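Local coordinates for protein Ifi204 (Mus musculus domesticus, PDB 5YZW) that probably senses foreign DNA in innate immunity, using a HIN domain of the interferon-inducible PYHIN family to bind the nucleic acid, at residues 47-52 with 76-81; 110-115 with 178-183; 127-132 with 159-164. All coordinates share one frame; numbering follows the deposited sequence.

Interaction 1 lies on one side of the chain's centre, interactions 2 and 3 on the other, with centres about 30 and 33 Å from that of interaction 1; each side has its own mixed beta sheet of the OB-fold kind. Interaction 1 pairs two parallel strand ends of the first sheet by backbone hydrogen bonds and is partly buried. Interaction 2, also partly buried, packs helix 108-112 on strand 180-183 of the second sheet through apolar and aromatic side chains. Interaction 3 is a surface contact in which strand 119-132 of that same second sheet meets a loop through a salt bridge and a proline; its centre is about 19 Å from that of interaction 2.

Interaction 1: 47-52 with 76-81; sequences KVFDTA and EIYRAS
Two neighbouring parallel strands of the first beta sheet, 43-48 and 74-77, end here side by side, and their register of K47 with E76 and V48 with I77 continues into the loops beyond. I77 N donates to K47 O at 2.9 Å, and I77 O in turn accepts from F49 N at 2.8 Å, so both backbone polar groups of I77 are bonded to segment 47-52. V48 and I77 share a face of the sheet, where V48 CG2 approaches I77 CD1; I77 also touches I65, L53 and F57. On the other face K47 and E76 run alongside each other with extended chains. Their charged ends stay beyond salt-bridge range, but a water accepts from K47 NZ and donates to E76 OE1, while H187 ND1 takes a direct hydrogen bond from the same amine. The rings of F49 and Y78 point the same way, nearly parallel (12°) but slid apart with little overlap, F49 CD2 lying 3.4 Å from Y78 CE1. F49 also turns its CE2 edge to the E76 side chain, 3.8 Å from CD, with ring and carboxylate planes 82° apart. Past the strands, D50 has CG anti to its backbone N (chi1 -171°), and its carboxylate reaches both segments: OD2 accepts from A80 N at 2.8 Å from above the carboxylate plane, and OD1 accepts from A52 N at 3.2 Å. The latter bond forms an Asx turn leading into a short 3-10 segment, so D50 ties the two loop starts together where parallel strands of an OB-type sheet end.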
ATOM      1  N   LYS A  47      -2.285   4.199   6.346  1.00 41.50           N
ATOM      2  CA  LYS A  47      -3.505   3.413   6.419  1.00 41.41           C
ATOM      3  C   LYS A  47      -4.591   4.271   7.050  1.00 45.39           C
ATOM      4  O   LYS A  47      -4.463   4.690   8.207  1.00 44.99           O
ATOM      5  CB  LYS A  47      -3.278   2.147   7.238  1.00 39.67           C
ATOM      6  CG  LYS A  47      -2.598   1.026   6.459  1.00 36.40           C
ATOM      7  CD  LYS A  47      -2.049  -0.047   7.415  1.00 42.20           C
ATOM      8  CE  LYS A  47      -1.540  -1.289   6.659  1.00 43.97           C
ATOM      9  NZ  LYS A  47      -1.099  -2.316   7.632  1.00 41.11           N
ATOM     10  N   VAL A  48      -5.647   4.539   6.288  1.00 38.12           N
ATOM     11  CA  VAL A  48      -6.743   5.404   6.705  1.00 41.99           C
ATOM     12  C   VAL A  48      -7.933   4.514   7.005  1.00 45.32           C
ATOM     13  O   VAL A  48      -8.518   3.912   6.090  1.00 43.04           O
ATOM     14  CB  VAL A  48      -7.076   6.445   5.632  1.00 43.47           C
ATOM     15  CG1 VAL A  48      -8.269   7.288   6.064  1.00 50.11           C
ATOM     16  CG2 VAL A  48      -5.835   7.320   5.363  1.00 41.12           C
ATOM     17  N   PHE A  49      -8.293   4.414   8.289  1.00 42.13           N
ATOM     18  CA  PHE A  49      -9.398   3.556   8.713  1.00 48.32           C
ATOM     19  C   PHE A  49     -10.721   4.294   8.916  1.00 53.66           C
ATOM     20  O   PHE A  49     -11.735   3.640   9.185  1.00 51.13           O
ATOM     21  CB  PHE A  49      -9.018   2.814   9.999  1.00 50.44           C
ATOM     22  CG  PHE A  49      -7.868   1.863   9.823  1.00 53.85           C
ATOM     23  CD1 PHE A  49      -8.045   0.655   9.159  1.00 51.76           C
ATOM     24  CD2 PHE A  49      -6.600   2.187  10.296  1.00 41.53           C
ATOM     25  CE1 PHE A  49      -6.985  -0.228   8.985  1.00 50.14           C
ATOM     26  CE2 PHE A  49      -5.545   1.312  10.126  1.00 50.15           C
ATOM     27  CZ  PHE A  49      -5.741   0.097   9.469  1.00 55.19           C
ATOM     28  N   ASP A  50     -10.744   5.629   8.804  1.00 49.26           N
ATOM     29  CA  ASP A  50     -11.986   6.404   8.725  1.00 50.85           C
ATOM     30  C   ASP A  50     -12.105   6.897   7.286  1.00 50.49           C
ATOM     31  O   ASP A  50     -11.537   7.935   6.924  1.00 44.62           O
ATOM     32  CB  ASP A  50     -11.985   7.573   9.712  1.00 50.91           C
ATOM     33  CG  ASP A  50     -13.338   8.266   9.809  1.00 54.25           C
ATOM     34  OD1 ASP A  50     -14.208   8.045   8.937  1.00 48.68           O
ATOM     35  OD2 ASP A  50     -13.529   9.052  10.760  1.00 53.24           O
ATOM     36  N   THR A  51     -12.857   6.162   6.466  1.00 44.67           N
ATOM     37  CA  THR A  51     -12.873   6.487   5.048  1.00 43.50           C
ATOM     38  C   THR A  51     -13.690   7.725   4.741  1.00 47.31           C
ATOM     39  O   THR A  51     -13.733   8.140   3.573  1.00 45.24           O
ATOM     40  CB  THR A  51     -13.359   5.275   4.230  1.00 39.08           C
ATOM     41  OG1 THR A  51     -14.659   4.871   4.677  1.00 43.90           O
ATOM     42  CG2 THR A  51     -12.388   4.126   4.434  1.00 38.56           C
ATOM     43  N   ALA A  52     -14.295   8.364   5.749  1.00 43.77           N
ATOM     44  CA  ALA A  52     -14.816   9.705   5.505  1.00 53.30           C
ATOM     45  C   ALA A  52     -13.719  10.615   4.974  1.00 53.15           C
ATOM     46  O   ALA A  52     -13.994  11.548   4.211  1.00 45.92           O
ATOM     47  CB  ALA A  52     -15.434  10.301   6.776  1.00 45.31           C
ATOM     48  N   GLU A  76      -0.979   5.170  10.797  1.00 38.66           N
ATOM     49  CA  GLU A  76      -2.379   4.784  10.901  1.00 42.45           C
ATOM     50  C   GLU A  76      -3.218   5.968  11.385  1.00 42.81           C
ATOM     51  O   GLU A  76      -2.845   6.643  12.347  1.00 47.53           O
ATOM     52  CB  GLU A  76      -2.538   3.575  11.831  1.00 48.11           C
ATOM     53  CG  GLU A  76      -1.914   2.284  11.254  1.00 42.19           C
ATOM     54  CD  GLU A  76      -2.281   1.026  12.031  1.00 56.87           C
ATOM     55  OE1 GLU A  76      -2.075  -0.090  11.484  1.00 51.18           O
ATOM     56  OE2 GLU A  76      -2.749   1.145  13.183  1.00 59.56           O
ATOM     57  N   ILE A  77      -4.341   6.207  10.705  1.00 41.12           N
ATOM     58  CA  ILE A  77      -5.295   7.273  11.009  1.00 42.29           C
ATOM     59  C   ILE A  77      -6.646   6.627  11.287  1.00 47.95           C
ATOM     60  O   ILE A  77      -7.199   5.938  10.419  1.00 50.53           O
ATOM     61  CB  ILE A  77      -5.426   8.265   9.844  1.00 41.69           C
ATOM     62  CG1 ILE A  77      -4.066   8.883   9.506  1.00 48.28           C
ATOM     63  CG2 ILE A  77      -6.461   9.322  10.186  1.00 41.62           C
ATOM     64  CD1 ILE A  77      -4.100   9.840   8.337  1.00 49.52           C
ATOM     65  N   TYR A  78      -7.194   6.870  12.472  1.00 43.95           N
ATOM     66  CA  TYR A  78      -8.420   6.211  12.899  1.00 42.70           C
ATOM     67  C   TYR A  78      -9.649   7.115  12.937  1.00 55.33           C
ATOM     68  O   TYR A  78     -10.765   6.599  13.072  1.00 59.78           O
ATOM     69  CB  TYR A  78      -8.200   5.587  14.283  1.00 52.07           C
ATOM     70  CG  TYR A  78      -7.295   4.374  14.223  1.00 57.26           C
ATOM     71  CD1 TYR A  78      -7.784   3.151  13.789  1.00 61.46           C
ATOM     72  CD2 TYR A  78      -5.946   4.458  14.566  1.00 64.73           C
ATOM     73  CE1 TYR A  78      -6.971   2.045  13.719  1.00 64.40           C
ATOM     74  CE2 TYR A  78      -5.115   3.339  14.499  1.00 55.51           C
ATOM     75  CZ  TYR A  78      -5.638   2.142  14.070  1.00 64.65           C
ATOM     76  OH  TYR A  78      -4.843   1.019  13.984  1.00 74.27           O
ATOM     77  N   ARG A  79      -9.491   8.433  12.826  1.00 47.57           N
ATOM     78  CA  ARG A  79     -10.616   9.361  12.956  1.00 59.78           C
ATOM     79  C   ARG A  79     -10.499  10.504  11.957  1.00 50.45           C
ATOM     80  O   ARG A  79      -9.398  10.992  11.691  1.00 46.89           O
ATOM     81  CB  ARG A  79     -10.704   9.974  14.366  1.00 62.25           C
ATOM     82  CG  ARG A  79     -11.033   8.988  15.481  1.00 76.95           C
ATOM     83  CD  ARG A  79     -10.425   9.442  16.819  1.00 91.54           C
ATOM     84  NE  ARG A  79      -9.873   8.308  17.568  1.00107.29           N
ATOM     85  CZ  ARG A  79      -8.578   7.987  17.613  1.00101.18           C
ATOM     86  NH1 ARG A  79      -7.683   8.714  16.955  1.00 90.80           N
ATOM     87  NH2 ARG A  79      -8.175   6.936  18.317  1.00100.59           N
ATOM     88  N   ALA A  80     -11.650  10.962  11.453  1.00 48.50           N
ATOM     89  CA  ALA A  80     -11.689  12.133  10.579  1.00 56.76           C
ATOM     90  C   ALA A  80     -11.059  13.365  11.237  1.00 55.08           C
ATOM     91  O   ALA A  80     -10.405  14.171  10.561  1.00 48.82           O
ATOM     92  CB  ALA A  80     -13.137  12.433  10.172  1.00 51.10           C
ATOM     93  N   SER A  81     -11.229  13.524  12.555  1.00 52.73           N
ATOM     94  CA  SER A  81     -10.677  14.690  13.250  1.00 62.40           C
ATOM     95  C   SER A  81      -9.153  14.749  13.205  1.00 60.36           C
ATOM     96  O   SER A  81      -8.583  15.789  13.561  1.00 57.77           O
ATOM     97  CB  SER A  81     -11.128  14.715  14.719  1.00 62.86           C
ATOM     98  OG  SER A  81     -11.042  13.416  15.287  1.00 66.63           O
TER
HETATM   99  O   HOH W   1      -0.154  -1.049  10.070  1.00 40.09           O

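Interaction 2: 110-115 with 178-183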
ATOM      1  N   TYR A 110      15.849  -7.407  -5.446  1.00 64.12           N
ATOM      2  CA  TYR A 110      16.038  -6.665  -4.206  1.00 60.71           C
ATOM      3  C   TYR A 110      15.155  -7.206  -3.091  1.00 66.40           C
ATOM      4  O   TYR A 110      15.540  -7.157  -1.917  1.00 64.12           O
ATOM      5  CB  TYR A 110      15.754  -5.179  -4.430  1.00 63.46           C
ATOM      6  CG  TYR A 110      15.835  -4.350  -3.180  1.00 65.64           C
ATOM      7  CD1 TYR A 110      17.062  -3.996  -2.636  1.00 70.68           C
ATOM      8  CD2 TYR A 110      14.691  -3.927  -2.536  1.00 63.92           C
ATOM      9  CE1 TYR A 110      17.138  -3.236  -1.485  1.00 67.35           C
ATOM     10  CE2 TYR A 110      14.758  -3.171  -1.384  1.00 59.77           C
ATOM     11  CZ  TYR A 110      15.983  -2.827  -0.863  1.00 68.11           C
ATOM     12  OH  TYR A 110      16.048  -2.065   0.289  1.00 77.91           O
ATOM     13  N   LEU A 111      13.970  -7.720  -3.437  1.00 64.94           N
ATOM     14  CA  LEU A 111      13.105  -8.316  -2.428  1.00 56.26           C
ATOM     15  C   LEU A 111      13.735  -9.560  -1.820  1.00 54.42           C
ATOM     16  O   LEU A 111      13.500  -9.856  -0.642  1.00 56.85           O
ATOM     17  CB  LEU A 111      11.751  -8.661  -3.029  1.00 51.11           C
ATOM     18  CG  LEU A 111      10.853  -7.483  -3.372  1.00 53.68           C
ATOM     19  CD1 LEU A 111       9.460  -7.987  -3.692  1.00 58.24           C
ATOM     20  CD2 LEU A 111      10.808  -6.503  -2.209  1.00 51.18           C
ATOM     21  N   PHE A 112      14.551 -10.287  -2.593  1.00 63.80           N
ATOM     22  CA  PHE A 112      15.185 -11.492  -2.067  1.00 66.67           C
ATOM     23  C   PHE A 112      16.139 -11.176  -0.921  1.00 68.80           C
ATOM     24  O   PHE A 112      16.384 -12.034  -0.066  1.00 68.52           O
ATOM     25  CB  PHE A 112      15.927 -12.229  -3.182  1.00 61.33           C
ATOM     26  CG  PHE A 112      15.032 -12.750  -4.271  1.00 65.08           C
ATOM     27  CD1 PHE A 112      13.683 -12.960  -4.040  1.00 71.54           C
ATOM     28  CD2 PHE A 112      15.544 -13.047  -5.525  1.00 70.36           C
ATOM     29  CE1 PHE A 112      12.856 -13.448  -5.039  1.00 74.03           C
ATOM     30  CE2 PHE A 112      14.719 -13.541  -6.531  1.00 74.63           C
ATOM     31  CZ  PHE A 112      13.378 -13.741  -6.287  1.00 75.25           C
ATOM     32  N   SER A 113      16.685  -9.959  -0.884  1.00 72.81           N
ATOM     33  CA  SER A 113      17.603  -9.563   0.177  1.00 72.28           C
ATOM     34  C   SER A 113      16.891  -9.033   1.419  1.00 69.32           C
ATOM     35  O   SER A 113      17.551  -8.820   2.444  1.00 71.79           O
ATOM     36  CB  SER A 113      18.583  -8.502  -0.341  1.00 77.16           C
ATOM     37  OG  SER A 113      17.935  -7.254  -0.533  1.00 85.63           O
ATOM     38  N   GLN A 114      15.575  -8.839   1.369  1.00 66.14           N
ATOM     39  CA  GLN A 114      14.852  -8.196   2.457  1.00 59.65           C
ATOM     40  C   GLN A 114      14.325  -9.212   3.475  1.00 60.45           C
ATOM     41  O   GLN A 114      14.183 -10.407   3.194  1.00 56.68           O
ATOM     42  CB  GLN A 114      13.691  -7.362   1.904  1.00 63.03           C
ATOM     43  CG  GLN A 114      14.124  -6.193   1.030  1.00 69.39           C
ATOM     44  CD  GLN A 114      15.090  -5.261   1.746  1.00 77.14           C
ATOM     45  OE1 GLN A 114      16.304  -5.322   1.531  1.00 87.30           O
ATOM     46  NE2 GLN A 114      14.556  -4.404   2.610  1.00 75.57           N
ATOM     47  N   ALA A 115      13.991  -8.700   4.660  1.00 50.51           N
ATOM     48  CA  ALA A 115      13.574  -9.549   5.766  1.00 52.45           C
ATOM     49  C   ALA A 115      12.191 -10.137   5.515  1.00 49.92           C
ATOM     50  O   ALA A 115      11.270  -9.440   5.081  1.00 50.05           O
ATOM     51  CB  ALA A 115      13.576  -8.754   7.072  1.00 54.21           C
ATOM     52  N   ASP A 178      10.813 -23.419  -1.786  1.00 88.64           N
ATOM     53  CA  ASP A 178      10.608 -23.206  -3.217  1.00101.96           C
ATOM     54  C   ASP A 178      10.235 -21.745  -3.465  1.00105.33           C
ATOM     55  O   ASP A 178       9.089 -21.414  -3.780  1.00113.44           O
ATOM     56  CB  ASP A 178       9.528 -24.159  -3.753  1.00118.17           C
ATOM     57  CG  ASP A 178      10.033 -25.582  -3.930  1.00133.10           C
ATOM     58  OD1 ASP A 178      10.952 -25.989  -3.190  1.00136.74           O
ATOM     59  OD2 ASP A 178       9.507 -26.298  -4.809  1.00140.71           O
ATOM     60  N   GLY A 179      11.214 -20.857  -3.287  1.00 85.13           N
ATOM     61  CA  GLY A 179      11.080 -19.493  -3.758  1.00 64.12           C
ATOM     62  C   GLY A 179      10.448 -18.528  -2.771  1.00 67.12           C
ATOM     63  O   GLY A 179      10.161 -18.829  -1.606  1.00 58.35           O
ATOM     64  N   TRP A 180      10.237 -17.319  -3.268  1.00 60.08           N
ATOM     65  CA  TRP A 180       9.697 -16.233  -2.472  1.00 62.90           C
ATOM     66  C   TRP A 180       8.272 -15.932  -2.918  1.00 63.38           C
ATOM     67  O   TRP A 180       7.902 -16.172  -4.071  1.00 61.51           O
ATOM     68  CB  TRP A 180      10.564 -14.979  -2.603  1.00 66.29           C
ATOM     69  CG  TRP A 180      11.930 -15.105  -2.000  1.00 66.66           C
ATOM     70  CD1 TRP A 180      12.995 -15.784  -2.517  1.00 70.89           C
ATOM     71  CD2 TRP A 180      12.384 -14.526  -0.769  1.00 70.87           C
ATOM     72  NE1 TRP A 180      14.081 -15.666  -1.685  1.00 73.03           N
ATOM     73  CE2 TRP A 180      13.732 -14.899  -0.603  1.00 69.29           C
ATOM     74  CE3 TRP A 180      11.781 -13.732   0.214  1.00 78.38           C
ATOM     75  CZ2 TRP A 180      14.487 -14.502   0.504  1.00 66.71           C
ATOM     76  CZ3 TRP A 180      12.539 -13.333   1.313  1.00 75.60           C
ATOM     77  CH2 TRP A 180      13.873 -13.722   1.448  1.00 71.84           C
ATOM     78  N   GLN A 181       7.476 -15.395  -1.994  1.00 50.79           N
ATOM     79  CA  GLN A 181       6.070 -15.106  -2.241  0.63 44.97           C
ATOM     80  C   GLN A 181       5.710 -13.746  -1.656  1.00 55.92           C
ATOM     81  O   GLN A 181       6.319 -13.291  -0.683  1.00 53.99           O
ATOM     82  CB  GLN A 181       5.149 -16.167  -1.621  0.63 48.33           C
ATOM     83  CG  GLN A 181       5.497 -17.622  -2.001  0.63 53.90           C
ATOM     84  CD  GLN A 181       6.547 -18.234  -1.084  0.63 58.64           C
ATOM     85  OE1 GLN A 181       6.674 -17.843   0.079  0.63 52.34           O
ATOM     86  NE2 GLN A 181       7.319 -19.186  -1.612  0.63 57.99           N
ATOM     87  N   LEU A 182       4.708 -13.116  -2.252  1.00 52.98           N
ATOM     88  CA  LEU A 182       4.022 -11.965  -1.686  1.00 47.69           C
ATOM     89  C   LEU A 182       2.614 -12.450  -1.363  1.00 53.50           C
ATOM     90  O   LEU A 182       1.827 -12.749  -2.272  1.00 60.14           O
ATOM     91  CB  LEU A 182       4.015 -10.793  -2.659  1.00 48.96           C
ATOM     92  CG  LEU A 182       5.372 -10.151  -2.940  1.00 55.69           C
ATOM     93  CD1 LEU A 182       5.235  -9.178  -4.099  1.00 50.58           C
ATOM     94  CD2 LEU A 182       5.856  -9.427  -1.691  1.00 60.98           C
ATOM     95  N   ARG A 183       2.319 -12.565  -0.073  1.00 53.24           N
ATOM     96  CA  ARG A 183       1.057 -13.097   0.415  1.00 45.00           C
ATOM     97  C   ARG A 183       0.074 -11.979   0.731  1.00 53.51           C
ATOM     98  O   ARG A 183       0.395 -11.037   1.467  1.00 47.51           O
ATOM     99  CB  ARG A 183       1.297 -13.946   1.664  1.00 50.69           C
ATOM    100  CG  ARG A 183       1.583 -15.395   1.374  1.00 61.26           C
ATOM    101  CD  ARG A 183       2.222 -16.062   2.559  1.00 60.24           C
ATOM    102  NE  ARG A 183       3.081 -17.162   2.122  1.00 70.26           N
ATOM    103  CZ  ARG A 183       2.633 -18.371   1.787  1.00 71.39           C
ATOM    104  NH1 ARG A 183       1.334 -18.636   1.832  1.00 73.25           N
ATOM    105  NH2 ARG A 183       3.486 -19.313   1.401  1.00 69.48           N
TER
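Segment 110-115, on helix 108-112, packs against segment 178-183, on strand 180-183, with the backbones well separated: the nearest CA atoms, of F112 and W180, are 7.3 Å apart, and side chains bridge the interval. The strand belongs to the second beta sheet, of the OB-fold type expected for a HIN domain, pairing parallel with 145-151 and antiparallel with 171-175. Within 110-115 the backbone is bonded from S113 N to Y110 O and from Q114 N to L111 O, and S113 OG adds a second donor to Y110 O.

W180 carries the contact, its indole lying against segment 110-115. The ring of F112 crosses it obliquely, planes 31° apart and centroid 4.4 Å from that of the five-membered ring. F112 CD1 sits over one indole face toward the rim, 3.3 Å from W180 CD1, and F112 CE1 follows close by. The first torsion of F112 (chi1 -64°) sets CG beside the backbone N, anti to the carbonyl carbon. While CD1 and CE1 meet the five-membered ring, F112 CA stands over the six-membered ring in a CH-pi contact, 4.1 Å from the centroid and 17° off the normal. L111 O lies over the same indole face, toward the rim. M147, L173 and R116 also touch W180.

Deeper down, L111 and L182 meet through their methyl ends and both touch V120 of strand 119-132, which joins this part of the helix to the sheet. F112 O comes within 3.2 Å of W180 CZ2 from the side on which F112 CD1 lies, and Q114 O is 3.8 Å from W180 CH2.

Interaction 3: 127-132 with 159-164; sequences NKKTER and RCEPGS
K129 NZ reaches across from strand 119-132 to two oxygens of the loop 159-164: it forms a salt bridge with E161 OE2 at 2.9 Å and donates to C160 O at 3.1 Å. The carboxylate is approached from well above its plane, 58° out of it, and the donor to C160 O is likewise tilted from the carbonyl plane. K129 has CG anti to its backbone N (chi1 172°) and an extended chain beyond, which carries the amine out to the loop and brings CD within 3.2 Å of C160 O. E161 starts away from the strand, but a bend at chi2 (-89°) turns CD back, and OE2 comes nearer the strand, to K129 NZ; the two side chains cross. An alanine in place of K129 would probably leave E161 without its ionic partner here and C160 O without this donor, freeing the E161 carboxylate to turn.

Nearer the backbone, the ring of P162 rests against the strand: its CD packs on K129 CB at 3.7 Å, CG approaches K129 N and K128 CA, and CB faces N127 O. P162 is the second residue of a type II beta turn from E161 to S164, in which E161 O accepts from both S164 N and S164 OG. G163 follows it with a positive phi, a backbone shape suited to glycine. This turn leads into strand 165-169, and backbone bonds of G163 and S164 to V126 anchor it to strand 119-132. On the strand's other flank, N127 and K128 both face G139 in a classic beta bulge, while I136 and Y138 of strand 135-142 touch the K129 side chain.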
ATOM      1  N   ASN A 127       2.666 -13.433 -15.339  1.00 93.10           N
ATOM      2  CA  ASN A 127       2.970 -14.321 -16.452  1.00101.30           C
ATOM      3  C   ASN A 127       2.318 -15.693 -16.349  1.00106.46           C
ATOM      4  O   ASN A 127       2.324 -16.431 -17.340  1.00120.17           O
ATOM      5  CB  ASN A 127       4.491 -14.486 -16.606  1.00106.93           C
ATOM      6  CG  ASN A 127       5.159 -15.049 -15.358  1.00114.73           C
ATOM      7  OD1 ASN A 127       4.702 -16.033 -14.776  1.00119.63           O
ATOM      8  ND2 ASN A 127       6.258 -14.421 -14.947  1.00113.45           N
ATOM      9  N   LYS A 128       1.771 -16.061 -15.194  1.00102.23           N
ATOM     10  CA  LYS A 128       1.082 -17.334 -15.047  1.00101.35           C
ATOM     11  C   LYS A 128       0.032 -17.199 -13.957  1.00 96.89           C
ATOM     12  O   LYS A 128       0.208 -16.446 -12.997  1.00 93.61           O
ATOM     13  CB  LYS A 128       2.059 -18.474 -14.721  1.00106.79           C
ATOM     14  CG  LYS A 128       1.395 -19.850 -14.657  1.00107.34           C
ATOM     15  CD  LYS A 128       2.302 -20.915 -14.054  1.00101.12           C
ATOM     16  CE  LYS A 128       3.673 -20.933 -14.713  1.00107.19           C
ATOM     17  NZ  LYS A 128       4.132 -22.332 -14.993  1.00103.50           N
ATOM     18  N   LYS A 129      -1.078 -17.913 -14.129  1.00 82.94           N
ATOM     19  CA  LYS A 129      -2.139 -17.981 -13.134  1.00 69.38           C
ATOM     20  C   LYS A 129      -2.520 -19.437 -12.922  1.00 90.09           C
ATOM     21  O   LYS A 129      -2.704 -20.178 -13.893  1.00 86.23           O
ATOM     22  CB  LYS A 129      -3.359 -17.166 -13.570  1.00 75.94           C
ATOM     23  CG  LYS A 129      -4.596 -17.330 -12.696  1.00 75.72           C
ATOM     24  CD  LYS A 129      -5.716 -16.382 -13.156  1.00 81.84           C
ATOM     25  CE  LYS A 129      -7.058 -16.726 -12.515  1.00 80.46           C
ATOM     26  NZ  LYS A 129      -8.134 -15.727 -12.785  1.00 72.41           N
ATOM     27  N   THR A 130      -2.598 -19.855 -11.659  1.00 90.35           N
ATOM     28  CA  THR A 130      -3.115 -21.172 -11.313  1.00 93.47           C
ATOM     29  C   THR A 130      -3.889 -21.057 -10.006  1.00 88.09           C
ATOM     30  O   THR A 130      -3.601 -20.187  -9.175  1.00 83.79           O
ATOM     31  CB  THR A 130      -2.013 -22.238 -11.157  1.00103.27           C
ATOM     32  OG1 THR A 130      -1.548 -22.247  -9.804  1.00 99.74           O
ATOM     33  CG2 THR A 130      -0.821 -21.986 -12.090  1.00 98.12           C
ATOM     34  N   GLU A 131      -4.876 -21.942  -9.828  1.00 75.76           N
ATOM     35  CA  GLU A 131      -5.681 -21.978  -8.612  1.00 68.07           C
ATOM     36  C   GLU A 131      -5.674 -23.376  -8.023  1.00 84.09           C
ATOM     37  O   GLU A 131      -5.697 -24.362  -8.761  1.00100.57           O
ATOM     38  CB  GLU A 131      -7.121 -21.559  -8.874  1.00 72.27           C
ATOM     39  CG  GLU A 131      -7.311 -20.650 -10.075  1.00 92.66           C
ATOM     40  CD  GLU A 131      -8.771 -20.273 -10.298  1.00107.47           C
ATOM     41  OE1 GLU A 131      -9.109 -19.836 -11.422  1.00107.50           O
ATOM     42  OE2 GLU A 131      -9.572 -20.408  -9.344  1.00110.36           O
ATOM     43  N   ARG A 132      -5.755 -23.435  -6.707  1.00 86.91           N
ATOM     44  CA  ARG A 132      -5.838 -24.681  -6.005  1.00 98.94           C
ATOM     45  C   ARG A 132      -6.260 -24.535  -4.572  1.00 98.64           C
ATOM     46  O   ARG A 132      -5.604 -23.914  -3.777  1.00 97.35           O
ATOM     47  CB  ARG A 132      -4.577 -25.553  -6.129  1.00104.41           C
ATOM     48  CG  ARG A 132      -3.223 -24.879  -6.002  1.00110.94           C
ATOM     49  CD  ARG A 132      -2.061 -25.866  -6.168  1.00112.18           C
ATOM     50  NE  ARG A 132      -0.784 -25.291  -5.765  1.00109.04           N
ATOM     51  CZ  ARG A 132       0.050 -24.663  -6.589  1.00115.31           C
ATOM     52  NH1 ARG A 132      -0.255 -24.532  -7.863  1.00118.40           N
ATOM     53  NH2 ARG A 132       1.191 -24.156  -6.149  1.00115.30           N
ATOM     54  N   ARG A 159     -10.609  -9.859 -11.122  1.00 88.14           N
ATOM     55  CA  ARG A 159     -10.398 -10.449 -12.440  1.00 90.59           C
ATOM     56  C   ARG A 159      -8.990 -10.131 -12.921  1.00 90.10           C
ATOM     57  O   ARG A 159      -8.668  -8.978 -13.220  1.00 80.33           O
ATOM     58  CB  ARG A 159     -11.443  -9.952 -13.452  1.00 93.17           C
ATOM     59  CG  ARG A 159     -11.602 -10.860 -14.679  1.00108.86           C
ATOM     60  CD  ARG A 159     -12.717 -10.410 -15.628  1.00119.79           C
ATOM     61  NE  ARG A 159     -13.317 -11.549 -16.329  1.00133.70           N
ATOM     62  CZ  ARG A 159     -13.837 -11.502 -17.555  1.00141.89           C
ATOM     63  NH1 ARG A 159     -13.840 -10.365 -18.238  1.00144.00           N
ATOM     64  NH2 ARG A 159     -14.357 -12.596 -18.102  1.00144.59           N
ATOM     65  N   CYS A 160      -8.136 -11.144 -12.970  1.00 90.64           N
ATOM     66  CA  CYS A 160      -6.775 -10.954 -13.442  1.00 86.19           C
ATOM     67  C   CYS A 160      -6.323 -12.223 -14.134  1.00 90.51           C
ATOM     68  O   CYS A 160      -6.412 -13.310 -13.556  1.00 96.02           O
ATOM     69  CB  CYS A 160      -5.824 -10.614 -12.297  1.00 74.06           C
ATOM     70  SG  CYS A 160      -4.125 -10.327 -12.844  1.00 80.02           S
ATOM     71  N   GLU A 161      -5.851 -12.082 -15.362  1.00 88.57           N
ATOM     72  CA  GLU A 161      -5.282 -13.188 -16.104  1.00 90.84           C
ATOM     73  C   GLU A 161      -3.881 -12.820 -16.579  1.00 90.57           C
ATOM     74  O   GLU A 161      -3.494 -11.642 -16.535  1.00 81.43           O
ATOM     75  CB  GLU A 161      -6.190 -13.579 -17.283  1.00 96.05           C
ATOM     76  CG  GLU A 161      -7.645 -13.779 -16.868  1.00107.15           C
ATOM     77  CD  GLU A 161      -7.938 -15.215 -16.441  1.00117.97           C
ATOM     78  OE1 GLU A 161      -7.283 -16.139 -16.964  1.00125.27           O
ATOM     79  OE2 GLU A 161      -8.810 -15.422 -15.568  1.00121.59           O
ATOM     80  N   PRO A 162      -3.068 -13.815 -16.965  1.00 93.25           N
ATOM     81  CA  PRO A 162      -1.706 -13.519 -17.433  1.00 90.76           C
ATOM     82  C   PRO A 162      -1.703 -12.483 -18.548  1.00 94.64           C
ATOM     83  O   PRO A 162      -2.618 -12.423 -19.370  1.00 99.57           O
ATOM     84  CB  PRO A 162      -1.198 -14.882 -17.925  1.00 92.47           C
ATOM     85  CG  PRO A 162      -1.901 -15.860 -17.051  1.00 86.47           C
ATOM     86  CD  PRO A 162      -3.281 -15.268 -16.801  1.00 94.66           C
ATOM     87  N   GLY A 163      -0.661 -11.652 -18.562  1.00 96.54           N
ATOM     88  CA  GLY A 163      -0.614 -10.496 -19.428  1.00 98.39           C
ATOM     89  C   GLY A 163      -1.096  -9.211 -18.789  1.00100.71           C
ATOM     90  O   GLY A 163      -0.845  -8.127 -19.339  1.00 97.71           O
ATOM     91  N   SER A 164      -1.787  -9.294 -17.658  1.00 98.58           N
ATOM     92  CA  SER A 164      -2.207  -8.102 -16.944  1.00 94.55           C
ATOM     93  C   SER A 164      -1.076  -7.595 -16.052  1.00 94.09           C
ATOM     94  O   SER A 164      -0.173  -8.345 -15.657  1.00 91.14           O
ATOM     95  CB  SER A 164      -3.456  -8.389 -16.109  1.00 84.28           C
ATOM     96  OG  SER A 164      -4.539  -8.769 -16.939  1.00 86.24           O
TER